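Local atomic coordinates of periplasmic binding protein (PDB entry 4MO9), a protein that probably binds a solute such as an iron-siderophore complex outside the cell membrane and hands it to an ABC transporter for uptake. Residues 171-174 and 175-179; 53-56 and 57-61; 249-252 and 253-257; 290-293 and 294-298. All coordinates share one frame; numbering follows the deposited sequence.

Contact 1. Residues 171-174 and 175-179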
ATOM      1  N   GLU A 171       8.180  15.666 -14.660  1.00 35.76           N
ATOM      2  CA  GLU A 171       7.999  16.545 -13.499  1.00 35.12           C
ATOM      3  C   GLU A 171       6.595  17.115 -13.364  1.00 34.03           C
ATOM      4  O   GLU A 171       6.077  17.213 -12.251  1.00 32.44           O
ATOM      5  CB  GLU A 171       8.998  17.708 -13.523  1.00 35.02           C
ATOM      6  CG  GLU A 171      10.413  17.318 -13.170  1.00 40.14           C
ATOM      7  CD  GLU A 171      11.369  18.490 -13.282  1.00 47.32           C
ATOM      8  OE1 GLU A 171      12.203  18.497 -14.218  1.00 50.17           O
ATOM      9  OE2 GLU A 171      11.281  19.400 -12.426  1.00 49.89           O
ATOM     10  N   GLU A 172       5.985  17.511 -14.480  1.00 33.15           N
ATOM     11  CA  GLU A 172       4.656  18.120 -14.417  1.00 35.95           C
ATOM     12  C   GLU A 172       3.599  17.117 -13.959  1.00 34.21           C
ATOM     13  O   GLU A 172       2.776  17.423 -13.089  1.00 32.34           O
ATOM     14  CB  GLU A 172       4.262  18.750 -15.761  1.00 43.11           C
ATOM     15  CG  GLU A 172       5.040  20.015 -16.115  1.00 54.23           C
ATOM     16  CD  GLU A 172       4.508  20.692 -17.375  1.00 67.27           C
ATOM     17  OE1 GLU A 172       3.944  19.986 -18.245  1.00 72.52           O
ATOM     18  OE2 GLU A 172       4.645  21.932 -17.494  1.00 70.78           O
ATOM     19  N   ARG A 173       3.630  15.913 -14.522  1.00 33.18           N
ATOM     20  CA  ARG A 173       2.650  14.880 -14.145  1.00 33.36           C
ATOM     21  C   ARG A 173       2.869  14.431 -12.705  1.00 32.58           C
ATOM     22  O   ARG A 173       1.912  14.138 -11.969  1.00 29.30           O
ATOM     23  CB  ARG A 173       2.751  13.688 -15.095  1.00 35.84           C
ATOM     24  CG  ARG A 173       1.756  12.583 -14.823  1.00 38.09           C
ATOM     25  CD  ARG A 173       1.246  12.039 -16.132  1.00 38.85           C
ATOM     26  NE  ARG A 173       0.511  10.785 -15.980  1.00 36.30           N
ATOM     27  CZ  ARG A 173      -0.552  10.468 -16.707  1.00 37.05           C
ATOM     28  NH1 ARG A 173      -1.005  11.327 -17.616  1.00 36.94           N
ATOM     29  NH2 ARG A 173      -1.159   9.300 -16.525  1.00 34.73           N
ATOM     30  N   ALA A 174       4.134  14.376 -12.303  1.00 31.46           N
ATOM     31  CA  ALA A 174       4.462  14.093 -10.911  1.00 32.68           C
ATOM     32  C   ALA A 174       3.814  15.151 -10.014  1.00 31.23           C
ATOM     33  O   ALA A 174       3.268  14.822  -8.967  1.00 26.81           O
ATOM     34  CB  ALA A 174       5.987  14.065 -10.715  1.00 32.61           C
ATOM     35  N   ALA A 175       3.880  16.422 -10.428  1.00 32.67           N
ATOM     36  CA  ALA A 175       3.215  17.498  -9.679  1.00 33.29           C
ATOM     37  C   ALA A 175       1.694  17.282  -9.548  1.00 32.83           C
ATOM     38  O   ALA A 175       1.113  17.545  -8.488  1.00 32.20           O
ATOM     39  CB  ALA A 175       3.528  18.876 -10.301  1.00 32.98           C
ATOM     40  N   GLU A 176       1.047  16.805 -10.608  1.00 32.62           N
ATOM     41  CA  GLU A 176      -0.387  16.522 -10.539  1.00 36.09           C
ATOM     42  C   GLU A 176      -0.668  15.412  -9.539  1.00 32.64           C
ATOM     43  O   GLU A 176      -1.639  15.474  -8.788  1.00 30.81           O
ATOM     44  CB  GLU A 176      -0.917  16.070 -11.890  1.00 44.18           C
ATOM     45  CG  GLU A 176      -0.727  17.054 -13.024  1.00 53.48           C
ATOM     46  CD  GLU A 176      -1.020  16.408 -14.366  1.00 64.64           C
ATOM     47  OE1 GLU A 176      -1.868  15.481 -14.392  1.00 67.44           O
ATOM     48  OE2 GLU A 176      -0.400  16.811 -15.379  1.00 68.81           O
ATOM     49  N   ILE A 177       0.168  14.380  -9.553  1.00 29.01           N
ATOM     50  CA  ILE A 177      -0.047  13.232  -8.676  1.00 27.16           C
ATOM     51  C   ILE A 177       0.168  13.642  -7.222  1.00 30.04           C
ATOM     52  O   ILE A 177      -0.606  13.249  -6.341  1.00 32.83           O
ATOM     53  CB  ILE A 177       0.873  12.051  -9.060  1.00 27.30           C
ATOM     54  CG1 ILE A 177       0.485  11.528 -10.451  1.00 29.46           C
ATOM     55  CG2 ILE A 177       0.794  10.930  -8.031  1.00 28.26           C
ATOM     56  CD1 ILE A 177       1.522  10.543 -11.054  1.00 33.58           C
ATOM     57  N   SER A 178       1.209  14.436  -6.980  1.00 28.76           N
ATOM     58  CA  SER A 178       1.517  14.945  -5.646  1.00 27.21           C
ATOM     59  C   SER A 178       0.393  15.826  -5.103  1.00 27.93           C
ATOM     60  O   SER A 178       0.042  15.752  -3.916  1.00 30.14           O
ATOM     61  CB  SER A 178       2.820  15.747  -5.684  1.00 29.24           C
ATOM     62  OG  SER A 178       3.189  16.138  -4.372  1.00 30.17           O
ATOM     63  N   LYS A 179      -0.179  16.661  -5.962  1.00 30.42           N
ATOM     64  CA  LYS A 179      -1.265  17.537  -5.526  1.00 31.10           C
ATOM     65  C   LYS A 179      -2.535  16.738  -5.281  1.00 29.03           C
ATOM     66  O   LYS A 179      -3.278  17.019  -4.335  1.00 30.39           O
ATOM     67  CB  LYS A 179      -1.501  18.665  -6.537  1.00 30.48           C
ATOM     68  CG  LYS A 179      -0.391  19.716  -6.535  1.00 33.95           C
ATOM     69  CD  LYS A 179      -0.636  20.757  -7.608  1.00 41.09           C
ATOM     70  CE  LYS A 179       0.487  21.796  -7.624  1.00 45.55           C
ATOM     71  NZ  LYS A 179       0.212  22.827  -8.655  1.00 51.64           N
TER

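Contact 2. Residues 53-56 and 57-61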
ATOM      1  N   PHE A  53       3.749   1.342  -9.170  1.00 28.37           N
ATOM      2  CA  PHE A  53       2.501   2.086  -9.352  1.00 25.17           C
ATOM      3  C   PHE A  53       2.762   3.552  -9.676  1.00 26.39           C
ATOM      4  O   PHE A  53       2.041   4.150 -10.474  1.00 28.06           O
ATOM      5  CB  PHE A  53       1.610   1.982  -8.120  1.00 24.48           C
ATOM      6  CG  PHE A  53       0.676   0.807  -8.153  1.00 27.63           C
ATOM      7  CD1 PHE A  53       0.736  -0.168  -7.173  1.00 31.14           C
ATOM      8  CD2 PHE A  53      -0.259   0.678  -9.169  1.00 29.45           C
ATOM      9  CE1 PHE A  53      -0.123  -1.257  -7.197  1.00 31.91           C
ATOM     10  CE2 PHE A  53      -1.130  -0.411  -9.195  1.00 33.49           C
ATOM     11  CZ  PHE A  53      -1.057  -1.375  -8.213  1.00 33.39           C
ATOM     12  N   THR A  54       3.776   4.144  -9.053  1.00 26.89           N
ATOM     13  CA  THR A  54       4.138   5.527  -9.393  1.00 25.66           C
ATOM     14  C   THR A  54       4.589   5.637 -10.848  1.00 26.74           C
ATOM     15  O   THR A  54       4.151   6.534 -11.590  1.00 26.37           O
ATOM     16  CB  THR A  54       5.213   6.065  -8.441  1.00 27.01           C
ATOM     17  OG1 THR A  54       4.766   5.871  -7.085  1.00 27.79           O
ATOM     18  CG2 THR A  54       5.469   7.554  -8.690  1.00 24.02           C
ATOM     19  N   ILE A  55       5.451   4.720 -11.275  1.00 25.77           N
ATOM     20  CA  ILE A  55       5.929   4.750 -12.653  1.00 26.37           C
ATOM     21  C   ILE A  55       4.765   4.589 -13.637  1.00 30.48           C
ATOM     22  O   ILE A  55       4.677   5.325 -14.631  1.00 29.59           O
ATOM     23  CB  ILE A  55       7.038   3.696 -12.885  1.00 24.56           C
ATOM     24  CG1 ILE A  55       8.265   4.051 -12.041  1.00 23.95           C
ATOM     25  CG2 ILE A  55       7.405   3.598 -14.354  1.00 25.58           C
ATOM     26  CD1 ILE A  55       9.444   3.041 -12.151  1.00 28.25           C
ATOM     27  N   SER A  56       3.851   3.660 -13.348  1.00 29.90           N
ATOM     28  CA  SER A  56       2.705   3.440 -14.227  1.00 29.27           C
ATOM     29  C   SER A  56       1.850   4.697 -14.284  1.00 30.80           C
ATOM     30  O   SER A  56       1.327   5.053 -15.336  1.00 33.10           O
ATOM     31  CB  SER A  56       1.862   2.264 -13.730  1.00 33.07           C
ATOM     32  OG  SER A  56       2.641   1.088 -13.609  1.00 34.90           O
ATOM     33  N   ALA A  57       1.707   5.373 -13.149  1.00 29.08           N
ATOM     34  CA  ALA A  57       0.897   6.589 -13.090  1.00 30.38           C
ATOM     35  C   ALA A  57       1.532   7.735 -13.874  1.00 28.65           C
ATOM     36  O   ALA A  57       0.830   8.604 -14.404  1.00 30.87           O
ATOM     37  CB  ALA A  57       0.673   6.991 -11.640  1.00 29.33           C
ATOM     38  N   LEU A  58       2.859   7.735 -13.954  1.00 29.47           N
ATOM     39  CA  LEU A  58       3.599   8.768 -14.681  1.00 29.82           C
ATOM     40  C   LEU A  58       3.666   8.480 -16.181  1.00 34.44           C
ATOM     41  O   LEU A  58       3.529   9.391 -17.010  1.00 33.82           O
ATOM     42  CB  LEU A  58       5.018   8.891 -14.106  1.00 28.61           C
ATOM     43  CG  LEU A  58       5.076   9.492 -12.701  1.00 31.33           C
ATOM     44  CD1 LEU A  58       6.395   9.163 -11.999  1.00 32.06           C
ATOM     45  CD2 LEU A  58       4.871  10.993 -12.761  1.00 31.29           C
HETATM   46  N   MSE A  59       3.874   7.212 -16.536  1.00 33.74           N
HETATM   47  CA  MSE A  59       4.128   6.863 -17.933  1.00 32.27           C
HETATM   48  C   MSE A  59       2.874   6.419 -18.690  1.00 36.00           C
HETATM   49  O   MSE A  59       2.847   6.450 -19.926  1.00 35.18           O
HETATM   50  CB  MSE A  59       5.178   5.751 -18.026  1.00 34.78           C
HETATM   51  CG  MSE A  59       6.524   6.058 -17.381  1.00 35.38           C
HETATM   52 SE   MSE A  59       7.385   7.631 -18.151  0.71 40.64          SE
HETATM   53  CE  MSE A  59       7.321   7.138 -20.052  1.00 32.36           C
ATOM     54  N   GLY A  60       1.845   5.989 -17.961  1.00 36.79           N
ATOM     55  CA  GLY A  60       0.645   5.495 -18.620  1.00 36.27           C
ATOM     56  C   GLY A  60       0.962   4.341 -19.560  1.00 36.23           C
ATOM     57  O   GLY A  60       1.630   3.380 -19.168  1.00 33.00           O
ATOM     58  N   LYS A  61       0.499   4.444 -20.805  1.00 41.57           N
ATOM     59  CA  LYS A  61       0.667   3.364 -21.772  1.00 43.94           C
ATOM     60  C   LYS A  61       2.128   3.121 -22.134  1.00 43.92           C
ATOM     61  O   LYS A  61       2.470   2.049 -22.638  1.00 43.09           O
ATOM     62  CB  LYS A  61      -0.128   3.655 -23.039  1.00 49.92           C
ATOM     63  CG  LYS A  61      -1.632   3.508 -22.894  1.00 54.82           C
ATOM     64  CD  LYS A  61      -2.322   3.956 -24.178  1.00 60.99           C
ATOM     65  CE  LYS A  61      -3.733   3.392 -24.293  1.00 65.01           C
ATOM     66  NZ  LYS A  61      -4.405   3.831 -25.552  1.00 67.63           N
TER

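Contact 3. Residues 249-252 and 253-257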
ATOM      1  N   PRO A 249      -7.387 -13.856  21.560  1.00 56.81           N
ATOM      2  CA  PRO A 249      -8.833 -13.681  21.344  1.00 56.88           C
ATOM      3  C   PRO A 249      -9.575 -13.041  22.529  1.00 56.78           C
ATOM      4  O   PRO A 249     -10.481 -12.226  22.319  1.00 52.85           O
ATOM      5  CB  PRO A 249      -9.325 -15.113  21.145  1.00 58.69           C
ATOM      6  CG  PRO A 249      -8.159 -15.829  20.552  1.00 58.83           C
ATOM      7  CD  PRO A 249      -6.921 -15.190  21.135  1.00 57.67           C
ATOM      8  N   GLU A 250      -9.180 -13.403  23.748  1.00 59.61           N
ATOM      9  CA  GLU A 250      -9.822 -12.905  24.965  1.00 64.85           C
ATOM     10  C   GLU A 250      -9.673 -11.392  25.126  1.00 60.15           C
ATOM     11  O   GLU A 250     -10.528 -10.736  25.720  1.00 59.68           O
ATOM     12  CB  GLU A 250      -9.256 -13.608  26.206  1.00 73.95           C
ATOM     13  CG  GLU A 250      -9.320 -15.134  26.175  1.00 82.66           C
ATOM     14  CD  GLU A 250      -8.253 -15.749  25.277  1.00 87.55           C
ATOM     15  OE1 GLU A 250      -8.452 -16.894  24.813  1.00 91.19           O
ATOM     16  OE2 GLU A 250      -7.219 -15.087  25.030  1.00 86.03           O
ATOM     17  N   PHE A 251      -8.577 -10.851  24.602  1.00 57.75           N
ATOM     18  CA  PHE A 251      -8.307  -9.417  24.653  1.00 54.35           C
ATOM     19  C   PHE A 251      -9.438  -8.639  23.976  1.00 52.23           C
ATOM     20  O   PHE A 251      -9.924  -7.641  24.515  1.00 52.66           O
ATOM     21  CB  PHE A 251      -6.965  -9.129  23.967  1.00 54.56           C
ATOM     22  CG  PHE A 251      -6.461  -7.717  24.134  1.00 55.65           C
ATOM     23  CD1 PHE A 251      -6.685  -6.763  23.146  1.00 56.43           C
ATOM     24  CD2 PHE A 251      -5.719  -7.355  25.252  1.00 57.20           C
ATOM     25  CE1 PHE A 251      -6.202  -5.463  23.287  1.00 55.65           C
ATOM     26  CE2 PHE A 251      -5.236  -6.062  25.400  1.00 57.18           C
ATOM     27  CZ  PHE A 251      -5.476  -5.114  24.418  1.00 55.79           C
ATOM     28  N   VAL A 252      -9.870  -9.105  22.806  1.00 49.03           N
ATOM     29  CA  VAL A 252     -10.912  -8.410  22.052  1.00 48.35           C
ATOM     30  C   VAL A 252     -12.261  -8.412  22.785  1.00 51.14           C
ATOM     31  O   VAL A 252     -12.949  -7.388  22.831  1.00 50.53           O
ATOM     32  CB  VAL A 252     -11.061  -8.969  20.616  1.00 48.65           C
ATOM     33  CG1 VAL A 252     -12.196  -8.276  19.886  1.00 48.80           C
ATOM     34  CG2 VAL A 252      -9.763  -8.781  19.824  1.00 44.38           C
ATOM     35  N   LEU A 253     -12.629  -9.552  23.367  1.00 52.18           N
ATOM     36  CA  LEU A 253     -13.875  -9.648  24.122  1.00 55.57           C
ATOM     37  C   LEU A 253     -13.892  -8.674  25.307  1.00 56.61           C
ATOM     38  O   LEU A 253     -14.912  -8.032  25.575  1.00 58.84           O
ATOM     39  CB  LEU A 253     -14.109 -11.086  24.602  1.00 56.34           C
ATOM     40  CG  LEU A 253     -14.147 -12.174  23.522  1.00 57.15           C
ATOM     41  CD1 LEU A 253     -14.362 -13.564  24.115  1.00 59.80           C
ATOM     42  CD2 LEU A 253     -15.220 -11.876  22.497  1.00 55.58           C
ATOM     43  N   GLU A 254     -12.762  -8.560  26.002  1.00 55.69           N
ATOM     44  CA  GLU A 254     -12.668  -7.709  27.188  1.00 56.66           C
ATOM     45  C   GLU A 254     -12.698  -6.225  26.829  1.00 54.93           C
ATOM     46  O   GLU A 254     -13.324  -5.418  27.519  1.00 50.82           O
ATOM     47  CB  GLU A 254     -11.392  -8.032  27.965  1.00 62.01           C
ATOM     48  CG  GLU A 254     -11.329  -9.462  28.494  1.00 71.53           C
ATOM     49  CD  GLU A 254      -9.966  -9.818  29.071  1.00 76.70           C
ATOM     50  OE1 GLU A 254      -8.941  -9.340  28.527  1.00 76.59           O
ATOM     51  OE2 GLU A 254      -9.925 -10.577  30.062  1.00 78.87           O
ATOM     52  N   LYS A 255     -12.005  -5.865  25.753  1.00 52.63           N
ATOM     53  CA  LYS A 255     -11.958  -4.473  25.321  1.00 54.18           C
ATOM     54  C   LYS A 255     -13.276  -4.013  24.712  1.00 50.14           C
ATOM     55  O   LYS A 255     -13.643  -2.847  24.849  1.00 45.94           O
ATOM     56  CB  LYS A 255     -10.817  -4.246  24.324  1.00 56.59           C
ATOM     57  CG  LYS A 255      -9.435  -4.231  24.957  1.00 62.54           C
ATOM     58  CD  LYS A 255      -9.368  -3.211  26.087  1.00 66.96           C
ATOM     59  CE  LYS A 255      -7.938  -2.999  26.562  1.00 69.39           C
ATOM     60  NZ  LYS A 255      -7.347  -4.260  27.081  1.00 72.42           N
ATOM     61  N   ASN A 256     -13.980  -4.932  24.048  1.00 49.11           N
ATOM     62  CA  ASN A 256     -15.253  -4.623  23.393  1.00 50.63           C
ATOM     63  C   ASN A 256     -15.166  -3.339  22.569  1.00 45.94           C
ATOM     64  O   ASN A 256     -15.796  -2.341  22.895  1.00 45.54           O
ATOM     65  CB  ASN A 256     -16.377  -4.517  24.434  1.00 54.26           C
ATOM     66  CG  ASN A 256     -17.762  -4.621  23.818  1.00 57.67           C
ATOM     67  OD1 ASN A 256     -17.934  -5.142  22.711  1.00 56.66           O
ATOM     68  ND2 ASN A 256     -18.763  -4.130  24.541  1.00 60.89           N
ATOM     69  N   PRO A 257     -14.371  -3.359  21.496  1.00 45.44           N
ATOM     70  CA  PRO A 257     -14.070  -2.109  20.782  1.00 40.88           C
ATOM     71  C   PRO A 257     -15.285  -1.505  20.070  1.00 42.56           C
ATOM     72  O   PRO A 257     -16.214  -2.239  19.698  1.00 43.59           O
ATOM     73  CB  PRO A 257     -13.015  -2.541  19.760  1.00 39.60           C
ATOM     74  CG  PRO A 257     -13.316  -4.002  19.511  1.00 37.76           C
ATOM     75  CD  PRO A 257     -13.775  -4.542  20.845  1.00 43.74           C
TER

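Contact 4. Residues 290-293 and 294-298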
ATOM      1  N   LYS A 290     -18.790 -11.396   7.284  1.00 42.10           N
ATOM      2  CA  LYS A 290     -19.774 -11.852   8.264  1.00 44.23           C
ATOM      3  C   LYS A 290     -19.325 -13.123   8.992  1.00 45.49           C
ATOM      4  O   LYS A 290     -19.569 -13.280  10.188  1.00 46.56           O
ATOM      5  CB  LYS A 290     -21.145 -12.058   7.609  1.00 46.71           C
ATOM      6  CG  LYS A 290     -22.160 -12.748   8.511  1.00 47.92           C
ATOM      7  CD  LYS A 290     -23.540 -12.810   7.869  1.00 51.09           C
ATOM      8  CE  LYS A 290     -24.543 -13.431   8.824  1.00 55.23           C
ATOM      9  NZ  LYS A 290     -25.910 -13.484   8.238  1.00 57.57           N
ATOM     10  N   ALA A 291     -18.648 -14.018   8.275  1.00 44.65           N
ATOM     11  CA  ALA A 291     -18.189 -15.267   8.881  1.00 45.40           C
ATOM     12  C   ALA A 291     -17.233 -15.048  10.060  1.00 44.12           C
ATOM     13  O   ALA A 291     -17.242 -15.833  11.016  1.00 45.49           O
ATOM     14  CB  ALA A 291     -17.558 -16.180   7.833  1.00 45.94           C
ATOM     15  N   PHE A 292     -16.408 -14.001   9.983  1.00 42.59           N
ATOM     16  CA  PHE A 292     -15.556 -13.617  11.106  1.00 42.19           C
ATOM     17  C   PHE A 292     -16.374 -13.401  12.379  1.00 45.06           C
ATOM     18  O   PHE A 292     -15.980 -13.838  13.459  1.00 47.26           O
ATOM     19  CB  PHE A 292     -14.765 -12.348  10.780  1.00 43.01           C
ATOM     20  CG  PHE A 292     -13.532 -12.595   9.955  1.00 39.00           C
ATOM     21  CD1 PHE A 292     -13.619 -12.730   8.574  1.00 37.46           C
ATOM     22  CD2 PHE A 292     -12.285 -12.701  10.562  1.00 39.37           C
ATOM     23  CE1 PHE A 292     -12.490 -12.965   7.811  1.00 39.26           C
ATOM     24  CE2 PHE A 292     -11.144 -12.933   9.802  1.00 40.10           C
ATOM     25  CZ  PHE A 292     -11.247 -13.067   8.424  1.00 38.42           C
ATOM     26  N   THR A 293     -17.527 -12.748  12.242  1.00 45.87           N
ATOM     27  CA  THR A 293     -18.376 -12.404  13.392  1.00 46.51           C
ATOM     28  C   THR A 293     -19.255 -13.562  13.881  1.00 49.70           C
ATOM     29  O   THR A 293     -19.705 -13.578  15.039  1.00 45.83           O
ATOM     30  CB  THR A 293     -19.250 -11.165  13.069  1.00 49.29           C
ATOM     31  OG1 THR A 293     -20.244 -11.504  12.089  1.00 50.10           O
ATOM     32  CG2 THR A 293     -18.388 -10.050  12.515  1.00 48.11           C
ATOM     33  N   THR A 294     -19.499 -14.537  13.007  1.00 51.04           N
ATOM     34  CA  THR A 294     -20.364 -15.666  13.363  1.00 53.48           C
ATOM     35  C   THR A 294     -19.593 -16.913  13.812  1.00 53.48           C
ATOM     36  O   THR A 294     -20.121 -17.732  14.563  1.00 55.39           O
ATOM     37  CB  THR A 294     -21.351 -16.037  12.216  1.00 52.68           C
ATOM     38  OG1 THR A 294     -20.625 -16.493  11.066  1.00 50.30           O
ATOM     39  CG2 THR A 294     -22.203 -14.833  11.827  1.00 50.05           C
ATOM     40  N   GLU A 295     -18.357 -17.068  13.347  1.00 50.93           N
ATOM     41  CA  GLU A 295     -17.588 -18.272  13.663  1.00 56.09           C
ATOM     42  C   GLU A 295     -16.737 -18.108  14.930  1.00 55.75           C
ATOM     43  O   GLU A 295     -16.309 -19.100  15.530  1.00 60.02           O
ATOM     44  CB  GLU A 295     -16.719 -18.723  12.471  1.00 59.80           C
ATOM     45  CG  GLU A 295     -17.479 -19.027  11.164  1.00 63.93           C
ATOM     46  CD  GLU A 295     -18.577 -20.076  11.326  1.00 73.86           C
ATOM     47  OE1 GLU A 295     -18.305 -21.281  11.104  1.00 75.81           O
ATOM     48  OE2 GLU A 295     -19.722 -19.697  11.667  1.00 76.16           O
ATOM     49  N   ARG A 296     -16.524 -16.865  15.355  1.00 48.10           N
ATOM     50  CA  ARG A 296     -15.648 -16.583  16.494  1.00 46.49           C
ATOM     51  C   ARG A 296     -16.404 -16.474  17.815  1.00 51.27           C
ATOM     52  O   ARG A 296     -17.389 -15.740  17.923  1.00 54.70           O
ATOM     53  CB  ARG A 296     -14.809 -15.323  16.239  1.00 45.29           C
ATOM     54  CG  ARG A 296     -13.707 -15.544  15.220  1.00 45.70           C
ATOM     55  CD  ARG A 296     -12.849 -14.305  15.004  1.00 43.23           C
ATOM     56  NE  ARG A 296     -11.726 -14.601  14.114  1.00 44.05           N
ATOM     57  CZ  ARG A 296     -10.794 -13.723  13.759  1.00 42.34           C
ATOM     58  NH1 ARG A 296     -10.845 -12.476  14.211  1.00 42.62           N
ATOM     59  NH2 ARG A 296      -9.811 -14.086  12.938  1.00 41.16           N
ATOM     60  N   GLN A 297     -15.936 -17.225  18.810  1.00 52.95           N
ATOM     61  CA  GLN A 297     -16.554 -17.257  20.132  1.00 57.36           C
ATOM     62  C   GLN A 297     -16.793 -15.857  20.706  1.00 57.10           C
ATOM     63  O   GLN A 297     -15.871 -15.049  20.816  1.00 57.57           O
ATOM     64  CB  GLN A 297     -15.709 -18.108  21.089  1.00 63.02           C
ATOM     65  CG  GLN A 297     -16.144 -18.063  22.551  1.00 70.40           C
ATOM     66  CD  GLN A 297     -15.947 -19.388  23.266  1.00 82.23           C
ATOM     67  OE1 GLN A 297     -15.906 -20.449  22.637  1.00 86.57           O
ATOM     68  NE2 GLN A 297     -15.836 -19.338  24.592  1.00 85.65           N
ATOM     69  N   GLY A 298     -18.049 -15.563  21.025  1.00 57.78           N
ATOM     70  CA  GLY A 298     -18.401 -14.307  21.660  1.00 55.34           C
ATOM     71  C   GLY A 298     -18.561 -13.104  20.746  1.00 53.73           C
ATOM     72  O   GLY A 298     -19.101 -12.086  21.177  1.00 54.58           O
TER

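Contact 1. Residues 171-174 and 175-179
Ile177 folds back over the carbonyl of Arg173, one turn earlier in the helix. Its amide, Ile177 N, donates to Arg173 O at 3.0 Å, and its CG1 lies 3.3 Å from the same Arg173 O. With chi1 at -66°, Ile177 CG1 lies beside its backbone N, on the side facing Arg173 O. Glu176 repeats the pattern on the preceding carbonyl: Glu176 N donates to Glu172 O, and Glu176 CG packs 3.5 Å from Glu172 O. The extended Glu176 chain then runs back along the turn, bringing OE2 to 3.8 Å from Arg173 CA. Arg173 NH1 and Glu176 OE1 stay 5.3 Å apart, so any attraction between them is probably modest. Ser178 N donates to Ala174 O at 2.9 Å, and Ala175 N to Glu171 O. Further out, Arg173 turns to helix 52-59, where NE is hydrogen-bonded to Ala57 O. Ala174 and Ile177 are buried against Ile161 of helix 154-168 and against Leu58. The glutamates lie on the exposed side. These are the opening turns of helix 171-194, which links the four-stranded sheet to the five-stranded one. A long helix joining two lobes is characteristic of TroA-like binding proteins.

Contact 2. Residues 53-56 and 57-61
Met59 N donates to Ile55 O at 2.8 Å, with the donor almost in line with the carbonyl. Leu58 N makes its main bond to Thr54 O at 2.9 Å and a weak second one to Ile55 O. The Ile55 carbonyl therefore takes two amides. Gly60 N closes the last turn on Ser56 O at 2.8 Å. There the chain leaves the helix with a positive phi of 57°, a value that suits glycine. The hydroxyls have partners beyond the two segments: Thr54 OG1 is hydrogen-bonded to Tyr149 OH, and Ser56 OG to Phe52 O one turn back. A chi1 of -53° puts Thr54 OG1 beside the backbone N and leaves CG2 anti to it, alongside Leu58, with Thr54 CG2 3.8 Å from Leu58 CD1. Ile55 CG2 touches CG of Met59, a selenomethionine, at 4.0 Å; the bent Met59 chain then leads away. Outward, Ile164 of helix 154-168 covers Thr54, Ile55 and Leu58, while Phe351 and Phe355 cover Ala57. Helix 52-59 is the crossover of the beta-alpha-beta unit between strands 41-42 and 67-69. Its two buried hydroxyls both have partners, which probably lowers the cost of burying them in this largely apolar layer.

Contact 3. Residues 249-252 and 253-257
Leu253 lies over the start of the helix, its CG 3.9 Å from Pro249 O. Glu254 comes next. Its N donates to Glu250 O at 3.1 Å, and its CG presses on that carbonyl as well. Lys255 carries the main side-chain contact. Lys255 N is bonded to Phe251 O, and the side chain then passes over one face of the Phe251 ring. Lys255 CG makes a CH-pi contact, 4.2 Å from the centroid of the Phe251 ring and 23° off its normal. Bends at chi2 and chi4 (-61°) curl the chain round, so that NZ comes over the same face near the rim, 3.2 Å from Phe251 CE2. An alanine in place of Phe251 would remove this surface and would probably set the lysine chain free to swing into solvent. Asn256, the first residue past the helix, has positive phi. Its N donates to Val252 O at 2.9 Å, and its OD1 accepts from Lys303 N. Pro257 then crosses Val252 at about a right angle, with Pro257 CD 4.2 Å from Val252 CG1. Both rest on Tyr203 of strand 201-206. Phe251 touches Thr237, and Lys255 touches Ile236, just after strand 234-235. Helix 249-255 thus lies against the five-stranded sheet and leads directly into its strand 259-263.

Contact 4. Residues 290-293 and 294-298
Phe292 meets Arg296 edge to face. The ring and guanidinium planes stand 74° apart, and Phe292 CD2 sits over the middle of the guanidinium, 3.7 Å from Arg296 CZ. The ring thus turns its rim to the cation, with NH1 near the ring plane. Phe214 gives Arg296 a true cation-pi contact.

Among the hydrogen bonds, Glu295 N donates to Ala291 O at 2.9 Å. Thr294 N is shared weakly between Lys290 O at 3.1 Å and Ala291 O, as the helix runs out. Thr293 OG1 donates to Lys290 O at 2.7 Å, in the carbonyl plane and on a lone pair. A chi1 of 69° brings that hydroxyl between the backbone N and the carbonyl carbon, from where it reaches back one turn.

Van der Waals packing completes the account. Lys290 CG touches Thr294 CG2 at 3.9 Å. The extended Arg296 stem packs across the carbonyl oxygen of Phe292, with Arg296 CG 3.3 Å from Phe292 O. That oxygen is buried and has no hydrogen-bond partner.

Arg296 itself is buried, but its polar end is well supplied. NH1 forms a salt bridge with Glu205 OE1, while NE and NH2 bond to the carbonyls of Pro211 and Gly210. A leucine here would probably leave the Glu205 charge without its mate and both carbonyls short of a donor. These bonds tie the residue just after helix 282-295 to strand 201-206 and the loop that follows. The buried cation is probably balanced by the Glu205 carboxylate, the two carbonyls and the cation-pi contact with Phe214, while Phe292 packs its edge on the guanidinium.

Overall arrangement
All four contacts are local turns of single helices, so none closes a long loop. They follow in series along the chain, without nesting or crossing. Contact 2 comes first, in the crossover helix of the lobe built on the four-stranded sheet. Contact 1 follows at the start of the linking helix 171-194. The two touch, Ile177 CD1 lying 3.7 Å from Ala57 CB. Contacts 3 and 4 belong to the lobe of the five-stranded sheet, on the other side of the chain's centre. They also meet, through Leu253 CD2 and Gln297 O at 3.6 Å. Centres of contacts 1 and 3 are about 44 Å apart.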